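Local atomic coordinates of oxidized polyvinyl alcohol hydrolase (PDB entry 3WL8), a protein that hydrolyses beta-diketones such as 4,6-nonanedione and the oxidized form of polyvinyl alcohol, in the second step of polyvinyl alcohol degradation. Residues E256-N261 / A273-S278; G174-G179 / P199-W204; M250-G255 / S299-M304. The protein carries 1 engineered substitution. All blocks are in the same frame, centred on the assembly; numbering follows the deposited sequence.

Contact 1: residues E256-N261 / A273-S278; sequences EKDLWN and ADYRPS. With OCA (octanoic acid (caprylic acid)), chain C.
D258 and Y275 cross at about a right angle, yet their flat groups are turned only 20° from each other. OD1 of D258 comes obliquely to within 3.4 Å of CD1 of Y275. The carboxylate is buried, and its polar partners lie elsewhere: S201 and G254 at OD2, H303 at OD1. With CG anti to its own carbonyl carbon (chi1 -61°), the Y275 ring runs beside the neighbouring strand; CB of W260 sits at its edge, and H303 stacks on it. The Y275 OH ends in a very short hydrogen bond, 2.5 Å, to O1 of the octanoic acid, whose C1 lies 3.9 Å above one face of the W260 indole. A phenylalanine here would probably keep much of this packing but leave O1 without one of its donors. The segments form the base of the hairpin of strands 259-263 and 269-274, where it runs into helix 275-288. W260 and A273 make the antiparallel hydrogen-bonded pair. L259 and D274, the non-hydrogen-bonded pair, project together from the other face, CD2 of L259 3.5 Å from CG of D274. Aspartate suits this N-cap: OD1 accepts from R276 N, while OD2 pairs with R220. Farther out, R276 NH2 donates to E256 OE2 in a salt bridge (2.9 Å), from above the carboxylate plane, the two planes 79° apart; a water joins NH2 to E256 O, and NH1 bonds to L352 O.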
ATOM      1  N   GLU A 256      13.650   0.777 -14.267  1.00 13.15           N
ATOM      2  CA  GLU A 256      13.556  -0.172 -15.389  1.00 15.77           C
ATOM      3  C   GLU A 256      13.350  -1.642 -15.058  1.00 15.40           C
ATOM      4  O   GLU A 256      12.681  -2.397 -15.822  1.00 15.88           O
ATOM      5  CB  GLU A 256      14.817  -0.012 -16.273  1.00 19.65           C
ATOM      6  CG  GLU A 256      15.059   1.411 -16.698  1.00 27.61           C
ATOM      7  CD  GLU A 256      14.312   1.748 -17.982  1.00 33.92           C
ATOM      8  OE1 GLU A 256      14.706   1.180 -19.036  1.00 37.55           O
ATOM      9  OE2 GLU A 256      13.351   2.568 -17.952  1.00 35.11           O
ATOM     10  N   LYS A 257      13.910  -2.080 -13.943  1.00 12.91           N
ATOM     11  CA  LYS A 257      13.798  -3.464 -13.532  1.00 14.07           C
ATOM     12  C   LYS A 257      12.650  -3.689 -12.555  1.00 10.66           C
ATOM     13  O   LYS A 257      12.549  -4.761 -11.981  1.00 11.77           O
ATOM     14  CB  LYS A 257      15.076  -3.929 -12.854  1.00 16.65           C
ATOM     15  CG  LYS A 257      16.372  -3.684 -13.642  1.00 24.49           C
ATOM     16  CD  LYS A 257      16.501  -4.648 -14.769  1.00 28.08           C
ATOM     17  CE  LYS A 257      17.973  -4.705 -15.204  1.00 32.13           C
ATOM     18  NZ  LYS A 257      18.111  -5.631 -16.367  1.00 34.40           N
ATOM     19  N   ASP A 258      11.829  -2.664 -12.324  1.00  9.60           N
ATOM     20  CA  ASP A 258      10.694  -2.835 -11.414  1.00  7.93           C
ATOM     21  C   ASP A 258       9.601  -3.626 -12.146  1.00  9.39           C
ATOM     22  O   ASP A 258       8.650  -3.051 -12.721  1.00  8.71           O
ATOM     23  CB  ASP A 258      10.198  -1.478 -10.941  1.00  6.55           C
ATOM     24  CG  ASP A 258       9.243  -1.591  -9.758  1.00  8.20           C
ATOM     25  OD1 ASP A 258       8.939  -2.744  -9.390  1.00  8.92           O
ATOM     26  OD2 ASP A 258       8.800  -0.531  -9.225  1.00  8.37           O
ATOM     27  N   LEU A 259       9.785  -4.951 -12.119  1.00 10.34           N
ATOM     28  CA  LEU A 259       8.934  -5.931 -12.826  1.00 10.47           C
ATOM     29  C   LEU A 259       8.753  -7.153 -11.950  1.00 11.72           C
ATOM     30  O   LEU A 259       9.552  -7.376 -11.037  1.00 13.44           O
ATOM     31  CB  LEU A 259       9.659  -6.414 -14.107  1.00 12.72           C
ATOM     32  CG  LEU A 259      10.111  -5.330 -15.088  1.00 12.93           C
ATOM     33  CD1 LEU A 259      11.083  -5.905 -16.122  1.00 13.74           C
ATOM     34  CD2 LEU A 259       8.918  -4.704 -15.750  1.00 13.23           C
ATOM     35  N   TRP A 260       7.719  -7.948 -12.189  1.00  9.31           N
ATOM     36  CA  TRP A 260       7.622  -9.187 -11.405  1.00 10.27           C
ATOM     37  C   TRP A 260       7.379 -10.368 -12.329  1.00 10.84           C
ATOM     38  O   TRP A 260       6.573 -10.295 -13.260  1.00 10.38           O
ATOM     39  CB  TRP A 260       6.497  -9.125 -10.350  1.00 11.31           C
ATOM     40  CG  TRP A 260       6.343 -10.391  -9.493  1.00 13.72           C
ATOM     41  CD1 TRP A 260       5.280 -11.266  -9.504  1.00 13.03           C
ATOM     42  CD2 TRP A 260       7.239 -10.865  -8.474  1.00 13.47           C
ATOM     43  NE1 TRP A 260       5.455 -12.234  -8.545  1.00 15.66           N
ATOM     44  CE2 TRP A 260       6.652 -12.012  -7.903  1.00 14.94           C
ATOM     45  CE3 TRP A 260       8.486 -10.428  -7.993  1.00 15.42           C
ATOM     46  CZ2 TRP A 260       7.262 -12.736  -6.864  1.00 15.50           C
ATOM     47  CZ3 TRP A 260       9.102 -11.152  -6.955  1.00 16.10           C
ATOM     48  CH2 TRP A 260       8.484 -12.284  -6.411  1.00 14.92           C
ATOM     49  N   ASN A 261       8.129 -11.431 -12.089  1.00 11.27           N
ATOM     50  CA  ASN A 261       7.934 -12.654 -12.865  1.00 12.22           C
ATOM     51  C   ASN A 261       7.266 -13.640 -11.933  1.00 12.62           C
ATOM     52  O   ASN A 261       7.773 -13.946 -10.872  1.00 15.37           O
ATOM     53  CB  ASN A 261       9.288 -13.230 -13.323  1.00 14.39           C
ATOM     54  CG  ASN A 261      10.003 -12.287 -14.283  1.00 15.22           C
ATOM     55  OD1 ASN A 261      11.074 -11.739 -13.979  1.00 23.28           O
ATOM     56  ND2 ASN A 261       9.404 -12.053 -15.392  1.00 16.89           N
ATOM     57  N   ALA A 273       3.870  -8.738 -14.272  1.00 10.52           N
ATOM     58  CA  ALA A 273       3.527  -7.382 -13.826  1.00 11.78           C
ATOM     59  C   ALA A 273       4.647  -6.396 -14.128  1.00  9.67           C
ATOM     60  O   ALA A 273       5.819  -6.759 -14.030  1.00 11.84           O
ATOM     61  CB  ALA A 273       3.209  -7.362 -12.323  1.00 12.09           C
ATOM     62  N   ASP A 274       4.270  -5.186 -14.527  1.00  9.02           N
ATOM     63  CA  ASP A 274       5.258  -4.134 -14.826  1.00  9.20           C
ATOM     64  C   ASP A 274       4.777  -2.949 -14.027  1.00  9.19           C
ATOM     65  O   ASP A 274       3.646  -2.508 -14.223  1.00  8.90           O
ATOM     66  CB  ASP A 274       5.195  -3.834 -16.333  1.00  8.99           C
ATOM     67  CG  ASP A 274       6.144  -2.733 -16.755  1.00 11.22           C
ATOM     68  OD1 ASP A 274       6.633  -1.961 -15.908  1.00  9.67           O
ATOM     69  OD2 ASP A 274       6.372  -2.627 -17.980  1.00 13.05           O
ATOM     70  N   TYR A 275       5.618  -2.437 -13.123  1.00  8.39           N
ATOM     71  CA  TYR A 275       5.148  -1.359 -12.252  1.00  9.17           C
ATOM     72  C   TYR A 275       5.253   0.038 -12.784  1.00  8.28           C
ATOM     73  O   TYR A 275       4.812   1.001 -12.158  1.00  8.36           O
ATOM     74  CB  TYR A 275       5.798  -1.548 -10.861  1.00  9.23           C
ATOM     75  CG  TYR A 275       5.353  -2.872 -10.316  1.00  9.37           C
ATOM     76  CD1 TYR A 275       6.044  -4.061 -10.626  1.00  8.58           C
ATOM     77  CD2 TYR A 275       4.170  -2.972  -9.596  1.00 10.05           C
ATOM     78  CE1 TYR A 275       5.545  -5.294 -10.236  1.00 10.51           C
ATOM     79  CE2 TYR A 275       3.671  -4.203  -9.205  1.00 11.11           C
ATOM     80  CZ  TYR A 275       4.345  -5.336  -9.518  1.00  9.54           C
ATOM     81  OH  TYR A 275       3.850  -6.548  -9.094  1.00 13.82           O
ATOM     82  N   ARG A 276       5.768   0.162 -13.991  1.00  7.61           N
ATOM     83  CA  ARG A 276       5.819   1.477 -14.616  1.00  8.73           C
ATOM     84  C   ARG A 276       4.355   1.961 -14.902  1.00  7.59           C
ATOM     85  O   ARG A 276       3.946   3.054 -14.499  1.00  8.27           O
ATOM     86  CB  ARG A 276       6.623   1.386 -15.941  1.00  8.64           C
ATOM     87  CG  ARG A 276       6.664   2.746 -16.698  1.00  8.95           C
ATOM     88  CD  ARG A 276       7.038   2.605 -18.185  1.00 11.14           C
ATOM     89  NE  ARG A 276       8.301   1.896 -18.254  1.00 10.77           N
ATOM     90  CZ  ARG A 276       9.492   2.469 -18.246  1.00 11.83           C
ATOM     91  NH1 ARG A 276       9.602   3.797 -18.220  1.00 12.55           N
ATOM     92  NH2 ARG A 276      10.569   1.693 -18.163  1.00 12.62           N
ATOM     93  N   PRO A 277       3.524   1.115 -15.573  1.00  7.82           N
ATOM     94  CA  PRO A 277       2.175   1.635 -15.816  1.00  7.55           C
ATOM     95  C   PRO A 277       1.334   1.792 -14.554  1.00  7.36           C
ATOM     96  O   PRO A 277       0.459   2.647 -14.492  1.00  7.81           O
ATOM     97  CB  PRO A 277       1.546   0.604 -16.776  1.00  7.98           C
ATOM     98  CG  PRO A 277       2.381  -0.662 -16.553  1.00  7.50           C
ATOM     99  CD  PRO A 277       3.785  -0.071 -16.405  1.00  8.22           C
ATOM    100  N   SER A 278       1.554   0.918 -13.580  1.00  9.03           N
ATOM    101  CA  SER A 278       0.722   1.000 -12.391  1.00  8.14           C
ATOM    102  C   SER A 278       1.084   2.142 -11.455  1.00  7.14           C
ATOM    103  O   SER A 278       0.179   2.721 -10.852  1.00  7.41           O
ATOM    104  CB  SER A 278       0.712  -0.340 -11.666  1.00  7.99           C
ATOM    105  OG  SER A 278       1.999  -0.639 -11.192  1.00  8.42           O
TER
HETATM  106  C1  OCA C 402       4.127  -8.851  -6.524  1.00 20.65           C
HETATM  107  C2  OCA C 402       2.731  -9.317  -6.940  1.00 19.20           C
HETATM  108  C3  OCA C 402       2.583  -9.366  -8.463  1.00 18.87           C
HETATM  109  C4  OCA C 402       1.128  -9.718  -8.781  1.00 19.23           C
HETATM  110  C5  OCA C 402       0.983 -10.149 -10.241  1.00 22.00           C
HETATM  111  C6  OCA C 402      -0.466 -10.566 -10.499  1.00 23.16           C
HETATM  112  C7  OCA C 402      -0.515 -11.416 -11.770  1.00 24.42           C
HETATM  113  C8  OCA C 402      -1.881 -12.100 -11.863  1.00 25.71           C
HETATM  114  O1  OCA C 402       4.633  -7.932  -7.205  1.00 20.33           O
HETATM  115  O2  OCA C 402       4.515  -9.204  -5.389  1.00 19.24           O
HETATM  116  O   HOH W   1      10.262  -0.994 -16.967  1.00 28.30           O
HETATM  117  O   HOH W   2       9.030  -0.946 -14.477  1.00 11.87           O

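Contact 2: residues G174-G179 / P199-W204; sequences GGIASG and PISGEW. Engineered in segment 174-179: A177 (natural residue Ser). With OCA (octanoic acid (caprylic acid)), chain C.
Peptide groups are the flat units that meet between G175-A177 and I200, joined by two hydrogen bonds. I200 N lies almost on the line of the G175 C=O bond (I200 N to G175 O, 3.0 Å), and A177 N lies likewise beyond the carbonyl of I200 (A177 N to I200 O, 3.0 Å). This parallel pairing joins neighbouring strands of the central sheet. I176 and I200 share one side of it, where CD1 of I176 packs 3.6 Å from CG2 of I200; with CG1 of I176 anti to its backbone N (chi1 177°), the bend at chi2 brings CD1 to its neighbour. Strand 170-176, helix 178-189 and strand 196-200 form a beta-alpha-beta unit, and the turn between the first two fits the nucleophile elbow of alpha/beta hydrolases, with its Gly-X-Ser-X-Gly pattern. Position 177, assigned by similarity to the charge relay and probably the nucleophile, holds the engineered A177 in place of the natural serine, at a phi of 61°. Glycine suits position 175 because a CB would strike the O of G179. A177 makes a CA-H...O contact with S201 O (CA to O, 3.2 Å); its CB stands 3.2 Å from O2 of the octanoic acid.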
ATOM      1  N   GLY A 174       1.258   1.417   4.159  1.00  5.27           N
ATOM      2  CA  GLY A 174       2.044   1.350   2.942  1.00  6.23           C
ATOM      3  C   GLY A 174       2.680   0.002   2.826  1.00  6.73           C
ATOM      4  O   GLY A 174       2.578  -0.805   3.746  1.00  7.42           O
ATOM      5  N   GLY A 175       3.317  -0.279   1.695  1.00  6.44           N
ATOM      6  CA  GLY A 175       3.895  -1.604   1.596  1.00  6.79           C
ATOM      7  C   GLY A 175       4.520  -1.788   0.237  1.00  6.82           C
ATOM      8  O   GLY A 175       4.442  -0.914  -0.616  1.00  6.54           O
ATOM      9  N   ILE A 176       5.104  -2.961   0.053  1.00  6.64           N
ATOM     10  CA  ILE A 176       5.798  -3.288  -1.196  1.00  5.55           C
ATOM     11  C   ILE A 176       5.082  -4.331  -2.027  1.00  5.96           C
ATOM     12  O   ILE A 176       4.524  -5.282  -1.492  1.00  6.74           O
ATOM     13  CB  ILE A 176       7.261  -3.807  -0.880  1.00  7.03           C
ATOM     14  CG1 ILE A 176       7.998  -4.232  -2.174  1.00  6.28           C
ATOM     15  CG2 ILE A 176       7.206  -5.015   0.106  1.00  7.81           C
ATOM     16  CD1 ILE A 176       8.378  -3.016  -3.035  1.00  7.52           C
ATOM     17  N   ALA A 177       5.046  -4.111  -3.338  1.00  5.49           N
ATOM     18  CA  ALA A 177       4.513  -5.115  -4.262  1.00  6.70           C
ATOM     19  C   ALA A 177       3.074  -5.400  -3.959  1.00  5.90           C
ATOM     20  O   ALA A 177       2.302  -4.458  -3.994  1.00  6.17           O
ATOM     21  CB  ALA A 177       5.423  -6.386  -4.165  1.00  7.77           C
ATOM     22  N   SER A 178       2.686  -6.634  -3.661  1.00  6.05           N
ATOM     23  CA  SER A 178       1.260  -6.879  -3.353  1.00  6.16           C
ATOM     24  C   SER A 178       0.829  -6.004  -2.173  1.00  5.76           C
ATOM     25  O   SER A 178      -0.345  -5.604  -2.097  1.00  5.63           O
ATOM     26  CB  SER A 178       1.053  -8.373  -3.055  1.00  6.34           C
ATOM     27  OG  SER A 178      -0.321  -8.694  -2.786  1.00  6.94           O
ATOM     28  N   GLY A 179       1.754  -5.731  -1.262  1.00  5.89           N
ATOM     29  CA  GLY A 179       1.446  -4.802  -0.157  1.00  5.71           C
ATOM     30  C   GLY A 179       1.243  -3.364  -0.641  1.00  5.60           C
ATOM     31  O   GLY A 179       0.526  -2.595  -0.004  1.00  5.96           O
ATOM     32  N   PRO A 199       2.385   3.513  -1.332  1.00  5.57           N
ATOM     33  CA  PRO A 199       2.316   2.316  -2.184  1.00  5.73           C
ATOM     34  C   PRO A 199       3.615   2.216  -3.004  1.00  5.47           C
ATOM     35  O   PRO A 199       3.840   2.997  -3.925  1.00  6.43           O
ATOM     36  CB  PRO A 199       1.058   2.545  -3.030  1.00  6.75           C
ATOM     37  CG  PRO A 199       1.014   4.126  -3.166  1.00  4.60           C
ATOM     38  CD  PRO A 199       1.440   4.588  -1.784  1.00  4.86           C
ATOM     39  N   ILE A 200       4.480   1.280  -2.622  1.00  5.53           N
ATOM     40  CA  ILE A 200       5.752   1.084  -3.309  1.00  6.03           C
ATOM     41  C   ILE A 200       5.577  -0.082  -4.289  1.00  6.10           C
ATOM     42  O   ILE A 200       5.297  -1.212  -3.887  1.00  5.52           O
ATOM     43  CB  ILE A 200       6.860   0.726  -2.301  1.00  6.70           C
ATOM     44  CG1 ILE A 200       6.912   1.790  -1.200  1.00  7.29           C
ATOM     45  CG2 ILE A 200       8.218   0.585  -3.046  1.00  6.97           C
ATOM     46  CD1 ILE A 200       7.994   1.499  -0.127  1.00  7.18           C
ATOM     47  N   SER A 201       5.711   0.237  -5.569  1.00  5.49           N
ATOM     48  CA  SER A 201       5.599  -0.753  -6.645  1.00  6.24           C
ATOM     49  C   SER A 201       4.376  -1.647  -6.493  1.00  7.46           C
ATOM     50  O   SER A 201       4.474  -2.879  -6.507  1.00  7.14           O
ATOM     51  CB  SER A 201       6.877  -1.575  -6.706  1.00  6.83           C
ATOM     52  OG  SER A 201       8.018  -0.711  -6.777  1.00 10.02           O
ATOM     53  N   GLY A 202       3.236  -0.981  -6.355  1.00  6.37           N
ATOM     54  CA  GLY A 202       1.959  -1.670  -6.279  1.00  7.83           C
ATOM     55  C   GLY A 202       1.297  -1.700  -7.639  1.00  6.98           C
ATOM     56  O   GLY A 202       1.559  -0.869  -8.491  1.00  8.00           O
ATOM     57  N   GLU A 203       0.388  -2.647  -7.816  1.00  8.08           N
ATOM     58  CA  GLU A 203      -0.375  -2.722  -9.051  1.00  7.07           C
ATOM     59  C   GLU A 203      -1.620  -1.815  -8.945  1.00  6.48           C
ATOM     60  O   GLU A 203      -2.046  -1.375  -7.835  1.00  6.59           O
ATOM     61  CB  GLU A 203      -0.862  -4.156  -9.275  1.00  7.09           C
ATOM     62  CG  GLU A 203      -0.105  -4.945 -10.401  1.00  7.94           C
ATOM     63  CD  GLU A 203      -0.387  -4.417 -11.801  1.00  8.14           C
ATOM     64  OE1 GLU A 203       0.052  -5.136 -12.742  1.00 10.51           O
ATOM     65  OE2 GLU A 203      -1.025  -3.342 -12.013  1.00  8.12           O
ATOM     66  N   TRP A 204      -2.167  -1.538 -10.142  1.00  6.36           N
ATOM     67  CA  TRP A 204      -3.424  -0.821 -10.327  1.00  6.27           C
ATOM     68  C   TRP A 204      -4.401  -1.776 -11.047  1.00  6.92           C
ATOM     69  O   TRP A 204      -5.612  -1.613 -10.944  1.00  7.91           O
ATOM     70  CB  TRP A 204      -3.219   0.419 -11.216  1.00  6.63           C
ATOM     71  CG  TRP A 204      -4.294   1.473 -11.038  1.00  6.78           C
ATOM     72  CD1 TRP A 204      -5.290   1.785 -11.915  1.00  7.24           C
ATOM     73  CD2 TRP A 204      -4.442   2.358  -9.919  1.00  6.87           C
ATOM     74  NE1 TRP A 204      -6.065   2.825 -11.424  1.00  7.60           N
ATOM     75  CE2 TRP A 204      -5.558   3.202 -10.196  1.00  8.23           C
ATOM     76  CE3 TRP A 204      -3.742   2.516  -8.706  1.00  8.41           C
ATOM     77  CZ2 TRP A 204      -5.984   4.192  -9.308  1.00  8.87           C
ATOM     78  CZ3 TRP A 204      -4.165   3.497  -7.810  1.00  8.15           C
ATOM     79  CH2 TRP A 204      -5.282   4.333  -8.121  1.00  7.95           C
TER
HETATM   80  C1  OCA C 402       4.127  -8.851  -6.524  1.00 20.65           C
HETATM   81  C2  OCA C 402       2.731  -9.317  -6.940  1.00 19.20           C
HETATM   82  C3  OCA C 402       2.583  -9.366  -8.463  1.00 18.87           C
HETATM   83  C4  OCA C 402       1.128  -9.718  -8.781  1.00 19.23           C
HETATM   84  C5  OCA C 402       0.983 -10.149 -10.241  1.00 22.00           C
HETATM   85  C6  OCA C 402      -0.466 -10.566 -10.499  1.00 23.16           C
HETATM   86  C7  OCA C 402      -0.515 -11.416 -11.770  1.00 24.42           C
HETATM   87  C8  OCA C 402      -1.881 -12.100 -11.863  1.00 25.71           C
HETATM   88  O1  OCA C 402       4.633  -7.932  -7.205  1.00 20.33           O
HETATM   89  O2  OCA C 402       4.515  -9.204  -5.389  1.00 19.24           O

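Contact 3: residues M250-G255 / S299-M304; sequences MTVWGG and STHGHM. With OCA (octanoic acid (caprylic acid)), chain C.
H301 lies against G254, and its side chain can be followed from CB outward. At CB the chain turns so that CG stands between the backbone N and the carbonyl carbon (chi1 64°), which brings the imidazole back toward G254, which it meets obliquely. Past CG, ND1 comes 3.8 Å from CA of G254. CE1 makes the nearest approach, 3.5 Å from the same CA, with CG1 of V252 near the ring plane beyond it, and NE2 passes the CA at 4.2 Å. A residue with a CB at position 254 would meet both this ring and the carbonyl of G302, so glycine suits the place. The two backbones are tied at both ends of the turn: S299 N donates to W253 O at 2.9 Å, and G302 N to G254 O, also at 2.9 Å. Between them the CA of G254 points its hydrogen nearly straight at G302 O (3.3 Å). G255 and G302 both have positive phi with psi values that would jam a CB against the preceding carbonyl O. In the alpha/beta hydrolase fold these are the loops after strands 247-253 and 292-298, which carry the acid and the histidine of the catalytic triad; D258 and H303 occupy places consistent with those roles. The ring of H303 meets the octanoic acid edge on, NE2 donating to O1. Back on the strand, the W253 indole has the backbone N of G255 over the centre of one face, 3.4 Å above the plane.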
ATOM      1  N   MET A 250       2.297   8.838  -1.431  1.00  5.89           N
ATOM      2  CA  MET A 250       3.625   8.835  -2.024  1.00  6.44           C
ATOM      3  C   MET A 250       3.775   7.520  -2.766  1.00  7.61           C
ATOM      4  O   MET A 250       3.889   6.479  -2.155  1.00  6.46           O
ATOM      5  CB  MET A 250       4.689   8.927  -0.930  1.00  6.96           C
ATOM      6  CG  MET A 250       6.086   8.909  -1.531  1.00  6.73           C
ATOM      7  SD  MET A 250       7.393   9.126  -0.283  1.00  9.87           S
ATOM      8  CE  MET A 250       7.161  10.892   0.231  1.00  9.65           C
ATOM      9  N   THR A 251       3.813   7.591  -4.102  1.00  6.48           N
ATOM     10  CA  THR A 251       3.918   6.363  -4.930  1.00  7.42           C
ATOM     11  C   THR A 251       5.377   6.191  -5.330  1.00  6.75           C
ATOM     12  O   THR A 251       6.013   7.143  -5.772  1.00  9.13           O
ATOM     13  CB  THR A 251       3.076   6.496  -6.186  1.00  6.11           C
ATOM     14  OG1 THR A 251       1.707   6.700  -5.815  1.00  6.87           O
ATOM     15  CG2 THR A 251       3.208   5.201  -7.056  1.00  6.80           C
ATOM     16  N   VAL A 252       5.901   4.989  -5.216  1.00  6.48           N
ATOM     17  CA  VAL A 252       7.337   4.772  -5.555  1.00  6.47           C
ATOM     18  C   VAL A 252       7.486   3.748  -6.658  1.00  7.06           C
ATOM     19  O   VAL A 252       6.875   2.684  -6.605  1.00  7.54           O
ATOM     20  CB  VAL A 252       8.118   4.253  -4.335  1.00  6.99           C
ATOM     21  CG1 VAL A 252       9.609   4.037  -4.671  1.00  9.15           C
ATOM     22  CG2 VAL A 252       7.977   5.263  -3.175  1.00  7.41           C
ATOM     23  N   TRP A 253       8.280   4.118  -7.672  1.00  6.70           N
ATOM     24  CA  TRP A 253       8.607   3.229  -8.802  1.00  7.31           C
ATOM     25  C   TRP A 253      10.112   2.919  -8.688  1.00  8.35           C
ATOM     26  O   TRP A 253      10.916   3.837  -8.484  1.00  8.46           O
ATOM     27  CB  TRP A 253       8.337   3.976 -10.133  1.00  7.48           C
ATOM     28  CG  TRP A 253       8.721   3.169 -11.360  1.00  8.12           C
ATOM     29  CD1 TRP A 253       8.240   1.947 -11.711  1.00  9.18           C
ATOM     30  CD2 TRP A 253       9.588   3.581 -12.415  1.00  8.96           C
ATOM     31  NE1 TRP A 253       8.749   1.564 -12.939  1.00  9.86           N
ATOM     32  CE2 TRP A 253       9.578   2.557 -13.390  1.00 10.14           C
ATOM     33  CE3 TRP A 253      10.376   4.722 -12.637  1.00 10.24           C
ATOM     34  CZ2 TRP A 253      10.315   2.630 -14.572  1.00 10.73           C
ATOM     35  CZ3 TRP A 253      11.108   4.780 -13.830  1.00 11.90           C
ATOM     36  CH2 TRP A 253      11.067   3.741 -14.767  1.00 10.03           C
ATOM     37  N   GLY A 254      10.479   1.652  -8.898  1.00  8.02           N
ATOM     38  CA  GLY A 254      11.866   1.198  -8.752  1.00  7.00           C
ATOM     39  C   GLY A 254      12.709   1.182 -10.027  1.00  8.48           C
ATOM     40  O   GLY A 254      13.790   0.608 -10.053  1.00  8.85           O
ATOM     41  N   GLY A 255      12.211   1.821 -11.066  1.00  9.83           N
ATOM     42  CA  GLY A 255      12.967   1.920 -12.294  1.00  9.58           C
ATOM     43  C   GLY A 255      12.745   0.820 -13.292  1.00 11.90           C
ATOM     44  O   GLY A 255      11.808   0.025 -13.187  1.00  9.42           O
ATOM     45  N   SER A 299      13.231   5.489  -8.111  1.00  9.45           N
ATOM     46  CA  SER A 299      14.539   4.998  -7.710  1.00 10.31           C
ATOM     47  C   SER A 299      14.982   3.950  -8.740  1.00 12.27           C
ATOM     48  O   SER A 299      14.347   3.809  -9.805  1.00 11.39           O
ATOM     49  CB  SER A 299      14.561   4.434  -6.291  1.00 11.94           C
ATOM     50  OG  SER A 299      15.923   4.243  -5.873  1.00 12.02           O
ATOM     51  N   THR A 300      16.064   3.228  -8.450  1.00 11.06           N
ATOM     52  CA  THR A 300      16.598   2.269  -9.419  1.00 11.37           C
ATOM     53  C   THR A 300      16.861   0.909  -8.814  1.00 12.41           C
ATOM     54  O   THR A 300      17.634   0.112  -9.361  1.00 12.86           O
ATOM     55  CB  THR A 300      17.966   2.804  -9.928  1.00 13.42           C
ATOM     56  OG1 THR A 300      18.800   3.079  -8.793  1.00 14.43           O
ATOM     57  CG2 THR A 300      17.771   4.072 -10.697  1.00 16.44           C
ATOM     58  N   HIS A 301      16.201   0.610  -7.710  1.00 11.54           N
ATOM     59  CA  HIS A 301      16.475  -0.629  -7.022  1.00 12.16           C
ATOM     60  C   HIS A 301      15.675  -1.834  -7.521  1.00 13.90           C
ATOM     61  O   HIS A 301      15.874  -2.941  -7.017  1.00 13.54           O
ATOM     62  CB  HIS A 301      16.172  -0.406  -5.557  1.00 11.20           C
ATOM     63  CG  HIS A 301      14.724  -0.106  -5.291  1.00 10.97           C
ATOM     64  ND1 HIS A 301      14.126   1.082  -5.659  1.00  9.36           N
ATOM     65  CD2 HIS A 301      13.742  -0.876  -4.779  1.00  9.77           C
ATOM     66  CE1 HIS A 301      12.835   1.030  -5.380  1.00 11.88           C
ATOM     67  NE2 HIS A 301      12.581  -0.155  -4.857  1.00  9.30           N
ATOM     68  N   GLY A 302      14.746  -1.604  -8.449  1.00 12.43           N
ATOM     69  CA  GLY A 302      13.963  -2.708  -8.996  1.00 12.35           C
ATOM     70  C   GLY A 302      12.653  -2.927  -8.264  1.00 11.98           C
ATOM     71  O   GLY A 302      11.994  -1.958  -7.856  1.00 12.41           O
ATOM     72  N   HIS A 303      12.260  -4.189  -8.125  1.00 10.69           N
ATOM     73  CA  HIS A 303      11.015  -4.551  -7.461  1.00 11.00           C
ATOM     74  C   HIS A 303      11.301  -5.198  -6.107  1.00 12.60           C
ATOM     75  O   HIS A 303      11.331  -6.439  -5.981  1.00 14.33           O
ATOM     76  CB  HIS A 303      10.244  -5.558  -8.332  1.00 11.56           C
ATOM     77  CG  HIS A 303       8.823  -5.739  -7.907  1.00 11.01           C
ATOM     78  ND1 HIS A 303       7.931  -4.692  -7.867  1.00 10.78           N
ATOM     79  CD2 HIS A 303       8.138  -6.838  -7.490  1.00 12.97           C
ATOM     80  CE1 HIS A 303       6.756  -5.131  -7.443  1.00 12.42           C
ATOM     81  NE2 HIS A 303       6.854  -6.430  -7.210  1.00 11.51           N
ATOM     82  N   MET A 304      11.520  -4.383  -5.100  1.00 10.82           N
ATOM     83  CA  MET A 304      11.803  -4.876  -3.750  1.00  9.70           C
ATOM     84  C   MET A 304      11.780  -3.642  -2.867  1.00  8.09           C
ATOM     85  O   MET A 304      11.614  -2.501  -3.353  1.00  8.93           O
ATOM     86  CB  MET A 304      13.183  -5.566  -3.689  1.00 12.26           C
ATOM     87  CG  MET A 304      14.287  -4.682  -4.147  1.00 13.10           C
ATOM     88  SD  MET A 304      15.867  -5.608  -4.429  1.00 18.59           S
ATOM     89  CE  MET A 304      15.930  -6.651  -3.162  1.00 13.12           C
TER
HETATM   90  C1  OCA C 402       4.127  -8.851  -6.524  1.00 20.65           C
HETATM   91  C2  OCA C 402       2.731  -9.317  -6.940  1.00 19.20           C
HETATM   92  C3  OCA C 402       2.583  -9.366  -8.463  1.00 18.87           C
HETATM   93  C4  OCA C 402       1.128  -9.718  -8.781  1.00 19.23           C
HETATM   94  C5  OCA C 402       0.983 -10.149 -10.241  1.00 22.00           C
HETATM   95  C6  OCA C 402      -0.466 -10.566 -10.499  1.00 23.16           C
HETATM   96  C7  OCA C 402      -0.515 -11.416 -11.770  1.00 24.42           C
HETATM   97  C8  OCA C 402      -1.881 -12.100 -11.863  1.00 25.71           C
HETATM   98  O1  OCA C 402       4.633  -7.932  -7.205  1.00 20.33           O
HETATM   99  O2  OCA C 402       4.515  -9.204  -5.389  1.00 19.24           O

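Overall arrangement
The three contacts gather round the carboxylate of one octanoic acid, their centres 9 to 11 Å apart. Contacts 2 and 3 are joined through adjacent strands of the central sheet, with S201 N 2.9 Å from V252 O and P199 O 3.1 Å from V252 N. Contact 1 is nested inside the loop that contact 3 closes; D258 OD1 lies 2.7 Å from H303 ND1, a probable hydrogen bond and an arrangement consistent with an acid-histidine pair beside the engineered A177. D258 OD2 also reaches S201 OG at 2.6 Å, and S278 OG reaches G202 O at 2.7 Å, linking contact 1 to contact 2. The side chains of Y275 and A177 are about 5 Å apart at their nearest atoms.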